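Local coordinates for protein alanine racemase 1 (Caldanaerobacter subterraneus subsp. tengcongensis MB4, PDB 4Y2W) that belongs to the alanine racemase family and joins an eight-stranded, TIM-type alpha/beta barrel to a C-terminal beta domain, in an assembly of two chains, at residues Val13-Ile18 with Ala48-Lys53; Lys110-Leu115 with Arg158-Glu163; Ala207-Ile212 with Ala232-Arg237; Tyr299-Lys304 with Val308-Arg313. The protein carries 1 engineered substitution. All coordinates share one frame; numbering follows the deposited sequence.

Contact 1: residues Val13-Ile18 with Ala48-Lys53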
# COMPACT_ATOMS: atom_id res chain seq x y z
N VAL A 13 2.03 0.65 16.84
CA VAL A 13 1.97 2.11 16.95
C VAL A 13 2.03 2.55 18.40
O VAL A 13 1.20 2.14 19.22
CB VAL A 13 0.68 2.65 16.30
CG1 VAL A 13 0.51 4.14 16.57
CG2 VAL A 13 0.71 2.39 14.80
N TYR A 14 3.01 3.40 18.72
CA TYR A 14 3.20 3.90 20.08
C TYR A 14 2.62 5.29 20.21
O TYR A 14 3.26 6.29 19.90
CB TYR A 14 4.69 3.86 20.44
CG TYR A 14 5.19 2.45 20.54
CD1 TYR A 14 5.51 1.73 19.39
CD2 TYR A 14 5.28 1.80 21.76
CE1 TYR A 14 5.94 0.42 19.46
CE2 TYR A 14 5.71 0.48 21.84
CZ TYR A 14 6.04 -0.20 20.69
OH TYR A 14 6.47 -1.50 20.76
N LEU A 15 1.37 5.34 20.68
CA LEU A 15 0.61 6.58 20.76
C LEU A 15 1.23 7.61 21.70
O LEU A 15 1.21 8.80 21.41
CB LEU A 15 -0.83 6.28 21.20
CG LEU A 15 -1.65 5.47 20.20
CD1 LEU A 15 -2.85 4.85 20.88
CD2 LEU A 15 -2.06 6.32 19.00
N ASP A 16 1.78 7.15 22.82
CA ASP A 16 2.45 8.04 23.78
C ASP A 16 3.73 8.68 23.21
O ASP A 16 4.17 9.72 23.70
CB ASP A 16 2.75 7.31 25.10
CG ASP A 16 3.59 6.06 24.92
OD1 ASP A 16 3.05 5.03 24.48
OD2 ASP A 16 4.80 6.11 25.24
N ALA A 17 4.32 8.06 22.19
CA ALA A 17 5.46 8.63 21.48
C ALA A 17 5.04 9.71 20.49
O ALA A 17 5.78 10.66 20.25
CB ALA A 17 6.24 7.53 20.77
N ILE A 18 3.86 9.55 19.90
CA ILE A 18 3.31 10.55 18.99
C ILE A 18 2.89 11.81 19.76
O ILE A 18 3.16 12.93 19.34
CB ILE A 18 2.10 9.99 18.20
CG1 ILE A 18 2.55 8.84 17.30
CG2 ILE A 18 1.45 11.08 17.35
CD1 ILE A 18 1.42 7.96 16.81
N ALA A 48 -5.37 6.64 11.18
CA ALA A 48 -5.87 7.97 11.52
C ALA A 48 -6.80 7.95 12.72
O ALA A 48 -6.69 8.80 13.60
CB ALA A 48 -6.58 8.58 10.32
N SER A 49 -7.72 6.99 12.76
CA SER A 49 -8.69 6.89 13.86
C SER A 49 -8.02 7.05 15.22
O SER A 49 -8.34 7.98 15.96
CB SER A 49 -9.43 5.55 13.81
OG SER A 49 -10.30 5.50 12.70
N TYR A 50 -7.09 6.15 15.53
CA TYR A 50 -6.45 6.15 16.84
C TYR A 50 -5.53 7.36 17.04
O TYR A 50 -5.53 7.96 18.11
CB TYR A 50 -5.69 4.83 17.07
CG TYR A 50 -6.54 3.75 17.71
CD1 TYR A 50 -7.30 2.88 16.93
CD2 TYR A 50 -6.58 3.60 19.10
CE1 TYR A 50 -8.08 1.90 17.51
CE2 TYR A 50 -7.36 2.61 19.69
CZ TYR A 50 -8.10 1.77 18.89
OH TYR A 50 -8.87 0.78 19.48
N VAL A 51 -4.76 7.71 16.02
CA VAL A 51 -3.85 8.85 16.09
C VAL A 51 -4.62 10.15 16.32
O VAL A 51 -4.23 10.98 17.14
CB VAL A 51 -2.97 8.96 14.83
CG1 VAL A 51 -2.23 10.29 14.78
CG2 VAL A 51 -1.98 7.81 14.78
N ALA A 52 -5.72 10.33 15.59
CA ALA A 52 -6.56 11.51 15.75
C ALA A 52 -7.22 11.53 17.13
O ALA A 52 -7.27 12.57 17.78
CB ALA A 52 -7.63 11.55 14.66
N LYS A 53 -7.71 10.37 17.56
CA LYS A 53 -8.33 10.24 18.87
C LYS A 53 -7.38 10.73 19.97
O LYS A 53 -7.77 11.53 20.81
CB LYS A 53 -8.73 8.77 19.14
CG LYS A 53 -9.57 8.55 20.40
CD LYS A 53 -9.27 7.20 21.05
CE LYS A 53 -9.99 7.01 22.38
NZ LYS A 53 -11.31 6.33 22.23

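Contact 2: residues Lys110-Leu115 with Arg158-Glu163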
# COMPACT_ATOMS: atom_id res chain seq x y z
N LYS A 110 -15.37 30.37 -8.81
CA LYS A 110 -16.47 29.53 -9.27
C LYS A 110 -16.74 28.41 -8.27
O LYS A 110 -17.89 28.07 -8.00
CB LYS A 110 -16.16 28.93 -10.64
CG LYS A 110 -17.35 28.25 -11.29
CD LYS A 110 -16.94 27.44 -12.51
CE LYS A 110 -18.13 26.73 -13.13
NZ LYS A 110 -17.71 25.70 -14.11
N TYR A 111 -15.66 27.85 -7.72
CA TYR A 111 -15.75 26.78 -6.72
C TYR A 111 -16.33 27.32 -5.40
O TYR A 111 -17.18 26.67 -4.78
CB TYR A 111 -14.37 26.15 -6.50
CG TYR A 111 -14.34 24.96 -5.56
CD1 TYR A 111 -15.10 23.82 -5.83
CD2 TYR A 111 -13.55 24.96 -4.42
CE1 TYR A 111 -15.08 22.73 -4.98
CE2 TYR A 111 -13.52 23.88 -3.56
CZ TYR A 111 -14.28 22.76 -3.85
OH TYR A 111 -14.25 21.68 -2.99
N ALA A 112 -15.88 28.50 -4.99
CA ALA A 112 -16.39 29.15 -3.78
C ALA A 112 -17.90 29.38 -3.85
O ALA A 112 -18.60 29.17 -2.86
CB ALA A 112 -15.67 30.47 -3.55
N LYS A 113 -18.38 29.81 -5.01
CA LYS A 113 -19.82 30.00 -5.24
C LYS A 113 -20.60 28.70 -5.09
O LYS A 113 -21.63 28.66 -4.42
CB LYS A 113 -20.08 30.57 -6.64
CG LYS A 113 -19.68 32.03 -6.83
CD LYS A 113 -20.02 32.51 -8.23
CE LYS A 113 -19.46 33.90 -8.52
NZ LYS A 113 -19.99 34.94 -7.59
N GLU A 114 -20.10 27.64 -5.73
CA GLU A 114 -20.71 26.31 -5.65
C GLU A 114 -20.74 25.78 -4.22
O GLU A 114 -21.70 25.12 -3.82
CB GLU A 114 -19.96 25.31 -6.55
CG GLU A 114 -20.16 25.55 -8.04
CD GLU A 114 -19.20 24.74 -8.91
OE1 GLU A 114 -18.98 25.13 -10.08
OE2 GLU A 114 -18.65 23.73 -8.42
N LEU A 115 -19.70 26.08 -3.45
CA LEU A 115 -19.67 25.72 -2.04
C LEU A 115 -20.69 26.54 -1.25
O LEU A 115 -21.45 25.99 -0.45
CB LEU A 115 -18.27 25.89 -1.45
CG LEU A 115 -18.09 25.55 0.04
CD1 LEU A 115 -18.63 24.16 0.38
CD2 LEU A 115 -16.62 25.65 0.43
N ARG A 158 -21.87 35.53 2.62
CA ARG A 158 -22.35 35.17 3.96
C ARG A 158 -22.45 33.66 4.19
O ARG A 158 -22.46 33.21 5.34
CB ARG A 158 -23.70 35.84 4.25
CG ARG A 158 -24.87 35.33 3.40
CD ARG A 158 -26.07 36.26 3.52
NE ARG A 158 -27.19 35.84 2.67
CZ ARG A 158 -28.02 34.82 2.94
NH1 ARG A 158 -29.00 34.54 2.09
NH2 ARG A 158 -27.87 34.08 4.04
N GLY A 159 -22.53 32.88 3.11
CA GLY A 159 -22.54 31.42 3.21
C GLY A 159 -21.20 30.82 3.60
O GLY A 159 -21.15 29.68 4.07
N LEU A 160 -20.12 31.57 3.39
CA LEU A 160 -18.78 31.12 3.74
C LEU A 160 -18.27 31.79 5.01
O LEU A 160 -18.81 32.80 5.44
CB LEU A 160 -17.80 31.43 2.60
CG LEU A 160 -18.18 30.92 1.22
CD1 LEU A 160 -17.10 31.30 0.21
CD2 LEU A 160 -18.39 29.41 1.24
N ILE A 161 -17.24 31.19 5.60
CA ILE A 161 -16.43 31.84 6.62
C ILE A 161 -14.98 31.78 6.13
O ILE A 161 -14.43 30.70 5.94
CB ILE A 161 -16.52 31.14 7.99
CG1 ILE A 161 -17.98 30.96 8.42
CG2 ILE A 161 -15.76 31.94 9.04
CD1 ILE A 161 -18.15 30.13 9.68
N LEU A 162 -14.39 32.95 5.93
CA LEU A 162 -13.04 33.06 5.40
C LEU A 162 -12.03 33.02 6.55
O LEU A 162 -11.45 34.04 6.94
CB LEU A 162 -12.93 34.35 4.58
CG LEU A 162 -11.78 34.52 3.59
CD1 LEU A 162 -11.45 33.24 2.85
CD2 LEU A 162 -12.13 35.62 2.60
N GLU A 163 -11.83 31.81 7.08
CA GLU A 163 -11.06 31.59 8.31
C GLU A 163 -9.55 31.59 8.11
O GLU A 163 -8.82 32.12 8.94
CB GLU A 163 -11.47 30.26 8.94
CG GLU A 163 -10.86 29.99 10.30
CD GLU A 163 -11.18 28.61 10.82
OE1 GLU A 163 -10.72 27.62 10.21
OE2 GLU A 163 -11.89 28.51 11.84

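Contact 3: residues Ala207-Ile212 with Ala232-Arg237. With PO4 (phosphate ion), chain C.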
# COMPACT_ATOMS: atom_id res chain seq x y z
N ALA A 207 4.29 27.10 7.27
CA ALA A 207 5.41 26.23 7.65
C ALA A 207 5.01 24.76 7.81
O ALA A 207 4.10 24.43 8.57
CB ALA A 207 6.04 26.74 8.94
N ASN A 208 5.71 23.90 7.06
CA ASN A 208 5.72 22.46 7.33
C ASN A 208 6.92 22.14 8.23
O ASN A 208 7.64 23.06 8.64
CB ASN A 208 5.77 21.66 6.02
CG ASN A 208 6.98 21.99 5.16
OD1 ASN A 208 7.65 23.01 5.36
ND2 ASN A 208 7.26 21.14 4.18
N ALA A 209 7.14 20.87 8.55
CA ALA A 209 8.20 20.47 9.51
C ALA A 209 9.58 21.11 9.26
O ALA A 209 10.26 21.52 10.20
CB ALA A 209 8.32 18.95 9.55
N ALA A 210 9.98 21.20 7.99
CA ALA A 210 11.29 21.73 7.63
C ALA A 210 11.44 23.20 8.04
O ALA A 210 12.47 23.60 8.59
CB ALA A 210 11.53 21.57 6.14
N ALA A 211 10.41 23.99 7.77
CA ALA A 211 10.41 25.41 8.11
C ALA A 211 10.14 25.65 9.60
O ALA A 211 10.56 26.66 10.15
CB ALA A 211 9.39 26.15 7.26
N ILE A 212 9.43 24.72 10.24
CA ILE A 212 9.16 24.82 11.67
C ILE A 212 10.46 24.74 12.48
O ILE A 212 10.62 25.45 13.48
CB ILE A 212 8.19 23.72 12.14
CG1 ILE A 212 6.79 23.98 11.56
CG2 ILE A 212 8.10 23.67 13.66
CD1 ILE A 212 5.94 22.74 11.45
N ALA A 232 10.41 10.99 12.65
CA ALA A 232 11.35 11.12 11.54
C ALA A 232 11.48 12.57 11.08
O ALA A 232 10.62 13.40 11.35
CB ALA A 232 10.92 10.24 10.38
N TYR A 233 12.58 12.86 10.39
CA TYR A 233 12.80 14.18 9.82
C TYR A 233 12.58 14.13 8.31
O TYR A 233 12.74 13.07 7.70
CB TYR A 233 14.22 14.66 10.15
CG TYR A 233 14.43 15.00 11.61
CD1 TYR A 233 13.94 16.18 12.15
CD2 TYR A 233 15.13 14.13 12.46
CE1 TYR A 233 14.13 16.50 13.48
CE2 TYR A 233 15.32 14.44 13.79
CZ TYR A 233 14.82 15.63 14.30
OH TYR A 233 15.00 15.95 15.63
N PRO A 234 12.19 15.27 7.71
CA PRO A 234 11.90 15.31 6.27
C PRO A 234 13.14 15.21 5.38
O PRO A 234 13.03 14.81 4.22
CB PRO A 234 11.21 16.66 6.09
CG PRO A 234 11.74 17.51 7.20
CD PRO A 234 11.98 16.58 8.35
N SER A 235 14.30 15.59 5.91
CA SER A 235 15.55 15.55 5.14
C SER A 235 16.75 15.57 6.09
O SER A 235 16.60 15.48 7.31
CB SER A 235 15.61 16.73 4.17
OG SER A 235 15.79 17.95 4.87
N LYS A 236 17.95 15.67 5.51
CA LYS A 236 19.17 15.76 6.30
C LYS A 236 19.61 17.20 6.57
O LYS A 236 20.48 17.43 7.40
CB LYS A 236 20.29 14.98 5.60
CG LYS A 236 19.95 13.52 5.39
CD LYS A 236 21.15 12.70 4.96
CE LYS A 236 20.86 11.21 5.06
NZ LYS A 236 19.66 10.79 4.27
N ARG A 237 18.99 18.17 5.89
CA ARG A 237 19.33 19.59 6.05
C ARG A 237 18.38 20.31 7.02
O ARG A 237 17.85 21.38 6.71
CB ARG A 237 19.33 20.31 4.70
CG ARG A 237 20.06 19.60 3.57
CD ARG A 237 20.54 20.59 2.52
NE ARG A 237 20.15 20.21 1.16
CZ ARG A 237 20.71 19.24 0.45
NH1 ARG A 237 21.70 18.50 0.95
NH2 ARG A 237 20.27 18.99 -0.78
P PO4 C . 5.43 17.57 6.50
O1 PO4 C . 6.09 17.63 7.86
O2 PO4 C . 6.35 18.17 5.46
O3 PO4 C . 4.14 18.36 6.54
O4 PO4 C . 5.15 16.13 6.14

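Contact 4: residues Tyr299-Lys304 with Val308-Arg313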
# COMPACT_ATOMS: atom_id res chain seq x y z
N TYR A 299 19.48 -5.80 2.44
CA TYR A 299 19.07 -5.18 3.68
C TYR A 299 19.26 -6.18 4.81
O TYR A 299 19.31 -7.38 4.57
CB TYR A 299 17.62 -4.68 3.62
CG TYR A 299 17.32 -3.56 4.61
CD1 TYR A 299 17.92 -2.31 4.46
CD2 TYR A 299 16.46 -3.76 5.68
CE1 TYR A 299 17.66 -1.29 5.36
CE2 TYR A 299 16.19 -2.74 6.58
CZ TYR A 299 16.79 -1.51 6.42
OH TYR A 299 16.52 -0.50 7.32
N LYS A 300 19.38 -5.67 6.03
CA LYS A 300 19.50 -6.51 7.20
C LYS A 300 18.45 -6.11 8.22
O LYS A 300 18.31 -4.93 8.54
CB LYS A 300 20.90 -6.39 7.79
CG LYS A 300 22.00 -6.76 6.81
CD LYS A 300 23.38 -6.56 7.40
CE LYS A 300 24.46 -6.95 6.40
NZ LYS A 300 25.81 -6.99 7.03
N LEU A 301 17.70 -7.10 8.70
CA LEU A 301 16.66 -6.89 9.71
C LEU A 301 17.20 -7.24 11.08
O LEU A 301 18.24 -7.89 11.20
CB LEU A 301 15.44 -7.76 9.41
CG LEU A 301 14.91 -7.80 7.98
CD1 LEU A 301 13.73 -8.76 7.88
CD2 LEU A 301 14.51 -6.42 7.49
N LEU A 302 16.49 -6.81 12.12
CA LEU A 302 16.92 -7.06 13.49
C LEU A 302 16.23 -8.30 14.06
O LEU A 302 15.02 -8.46 13.93
CB LEU A 302 16.63 -5.86 14.38
CG LEU A 302 17.49 -4.62 14.13
CD1 LEU A 302 16.96 -3.43 14.93
CD2 LEU A 302 18.95 -4.90 14.49
N LEU A 303 17.03 -9.16 14.68
CA LEU A 303 16.54 -10.37 15.33
C LEU A 303 17.43 -10.63 16.54
O LEU A 303 18.61 -10.94 16.38
CB LEU A 303 16.61 -11.56 14.36
CG LEU A 303 16.44 -12.96 14.95
CD1 LEU A 303 15.10 -13.12 15.64
CD2 LEU A 303 16.62 -14.02 13.87
N LYS A 304 16.86 -10.47 17.73
CA LYS A 304 17.61 -10.62 18.99
C LYS A 304 18.76 -9.62 19.10
O LYS A 304 19.81 -9.93 19.67
CB LYS A 304 18.14 -12.05 19.15
CG LYS A 304 17.07 -13.13 19.13
CD LYS A 304 17.69 -14.50 18.98
CE LYS A 304 16.81 -15.59 19.55
NZ LYS A 304 17.01 -15.75 21.02
N VAL A 308 20.44 -9.49 10.53
CA VAL A 308 20.30 -10.69 9.70
C VAL A 308 19.92 -10.25 8.28
O VAL A 308 18.94 -9.54 8.10
CB VAL A 308 19.27 -11.69 10.27
CG1 VAL A 308 19.86 -12.44 11.46
CG2 VAL A 308 17.97 -11.01 10.68
N PRO A 309 20.72 -10.66 7.28
CA PRO A 309 20.46 -10.20 5.92
C PRO A 309 19.31 -10.94 5.24
O PRO A 309 19.08 -12.11 5.50
CB PRO A 309 21.78 -10.49 5.20
CG PRO A 309 22.32 -11.69 5.90
CD PRO A 309 21.89 -11.56 7.34
N ILE A 310 18.60 -10.23 4.37
CA ILE A 310 17.62 -10.84 3.49
C ILE A 310 18.40 -11.59 2.42
O ILE A 310 19.25 -11.02 1.75
CB ILE A 310 16.72 -9.78 2.82
CG1 ILE A 310 15.83 -9.11 3.86
CG2 ILE A 310 15.85 -10.41 1.74
CD1 ILE A 310 15.15 -7.85 3.37
N VAL A 311 18.10 -12.88 2.26
CA VAL A 311 18.79 -13.70 1.27
C VAL A 311 17.78 -14.21 0.25
O VAL A 311 16.69 -14.68 0.61
CB VAL A 311 19.57 -14.87 1.92
CG1 VAL A 311 20.82 -14.34 2.60
CG2 VAL A 311 18.71 -15.63 2.93
N GLY A 312 18.13 -14.09 -1.03
CA GLY A 312 17.21 -14.39 -2.12
C GLY A 312 16.27 -13.23 -2.34
O GLY A 312 16.36 -12.21 -1.65
N ARG A 313 15.36 -13.38 -3.31
CA ARG A 313 14.40 -12.32 -3.64
C ARG A 313 13.31 -12.22 -2.58
O ARG A 313 12.98 -13.20 -1.92
CB ARG A 313 13.75 -12.55 -5.01
CG ARG A 313 14.73 -12.56 -6.17
CD ARG A 313 14.13 -11.90 -7.41
NE ARG A 313 15.02 -12.02 -8.57
CZ ARG A 313 14.89 -12.91 -9.56
NH1 ARG A 313 13.90 -13.80 -9.58
NH2 ARG A 313 15.77 -12.92 -10.55

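Contact 1: residues Val13-Ile18 with Ala48-Lys53
Tyr50 opens the contact on helix 48-58, presenting Leu15 with two quite different surfaces. Its ring carbon CD2 lies 4.3 Å from Leu15 CD1, the methyl approaching the ring obliquely, while the other branch, CD2 of Leu15, rests 3.9 Å from the backbone O of Tyr50. The leucine thus straddles the root of the tyrosine. The ring in turn stacks on Tyr374 of strand 372-376, a strand that Leu15 touches too.

One residue on, Val51 takes over. Its chi1 of 169° places CG2 anti to the carbonyl carbon, and from there this methyl faces the opposing helix, 4.0 Å from Ile18 CD1 and 4.5 Å from Leu15 CD2. The Ile18 and Val51 side chains cross at about a right angle. Beyond the segment, Phe54 and Leu55 carry the same seam further along helix 48-58.

Leu15 and Ile18 belong to the first turn of helix 15-28, with Tyr14 at the N-cap position, where strand 10-14 ends. Side chain meets side chain here only through carbon, and the one polar atom touched is the backbone O of Tyr50, so the two helices are probably held here by close fit and the exclusion of water.

Contact 2: residues Lys110-Leu115 with Arg158-Glu163
Leu160 lays both its methyl groups against helix 109-121, CD1 over Ala112 and CD2 against Leu115. This is the standard layering of a TIM-type alpha/beta barrel, in which helices wrap the outside of a closed parallel sheet: Leu160 starts strand 160-166 and points outward to the helical shell. The helix precedes strand 126-131, the immediate neighbour of 160-166 in the barrel, and so reaches past its own following strand to the next one.

The leucine enters the groove between two residues one turn apart on the helix. With chi1 at -54°, CG stands anti to the carbonyl carbon, and the extended second torsion then splays the two methyls along the helix surface. CD1 approaches the backbone O of Ala112 at 4.0 Å, and CD2 keeps 4.1 Å from the same Ala112 O, so the fork sits astride a carbonyl as well as between side chains. Leu115 answers from the side, its chain running at a slant to that of Leu160, and it also packs on Ala126, Val128 and residues of helix 94-99. At the outer margin, a salt bridge from Lys113 to Glu153 ties the helix to helix 144-155. The apolar joint itself comes down to two meetings: Ala112 CB lies 4.1 Å from Leu160 CD1, and Leu115 CG lies 4.1 Å from Leu160 CD2.

Contact 3: residues Ala207-Ile212 with Ala232-Arg237
Pro234 leans its ring on the first turn of helix 209-214, and its CG carries the whole tight part of the contact. That atom lies 4.2 Å from Ala210 CB and 4.4 Å from Ala209 CB, and also 4.2 Å from Ala210 N, so the tip of the proline ring nestles between two small methyls and the backbone joining them. Short side chains on the helix let the loop come close, with the CA atoms of Ala210 and Pro234 6.6 Å apart. This packing lies beside the ligand site, the Pro234 side chain being about 7 Å from a bound alanine.

Away from this point the contact slackens. Ser235 and Arg237 veer off toward more exposed ground, where a weak hydrogen bond of 3.4 Å runs from Arg237 N back to Ser235 OG. At the helix start, Asn208 holds the N-cap position, and a phosphate ion, probably from the crystallisation liquor, is loosely held by weak hydrogen bonds: Asn208 ND2 to O2 at 3.4 Å, and Ala209 N to O1 at 3.5 Å. The helix dipole would favour an anion there.

Helix 209-214 follows barrel strand 203-208, which pairs with strand 222-224 through Ala207 and Arg224. The loop 232-237, leaving the barrel for strand 248-260, is fastened through Ser235 OG to Ser173 O and through a Lys236-Asp353 salt bridge to helix 348-354.

Contact 4: residues Tyr299-Lys304 with Val308-Arg313
Val308 turns its CG2 methyl along strand 300-303, 4.0 Å from Leu303 CB and 4.3 Å from Leu301 CB. On that same face of the hairpin, Ile310 directs CD1 to Tyr299 CB at 4.0 Å and, more distantly, to CD2 of Leu301, which itself lies in the plane of the Tyr299 ring at its edge. With chi1 at -156°, the tyrosine ring swings away from the partner strand, so it is the CB, and not the ring, that receives the isoleucine.

The other face carries Lys300 and Pro309, whose side chains lie askew to each other, Lys300 CG lying 4.1 Å from Pro309 CB; the lysine chain then runs on, extended, away from the strand. They form an antiparallel non-hydrogen-bonded pair, a position where the missing N-H of proline costs nothing toward this partner. Bonds flank it on both sides: Leu301 and Val308 exchange two of 2.8 Å each, Leu301 N to Val308 O and Val308 N to Leu301 O, and Ile310 N reaches Tyr299 O at 2.9 Å. Over 300-303 and 308-311 the chain directions differ by 131°, well short of a straight antiparallel 180°, so the hairpin is strongly twisted.

Strand 319-322 continues the sheet beyond 306-311, bonding to Pro309 and Val311. Strand 334-336 receives Leu301 and Leu303, and helix 348-354 covers Tyr299.

Burial prevails in all four contacts, yet their chemistry follows their place in the fold. Contacts 1, 2 and 3 lie in the N-terminal part of the chain, on or around the barrel, and rest on apolar packing: helix on helix in contact 1, helix on barrel strand in contact 2, loop on helix start in contact 3. Contact 4, in the C-terminal beta domain, is a hairpin stitched by backbone bonds, with Lys300 at its exposed margin. Contacts 2 and 3 share the barrel sheet through neighbouring strands 160-166 and 203-208; contact 1 reaches the mixed sheet of contact 4 through the end of strand 10-14. Contacts 2 and 4 have centres about 54 Å apart. At the end of segment 308-313, Arg313 forms a salt bridge to Glu174 of the second subunit.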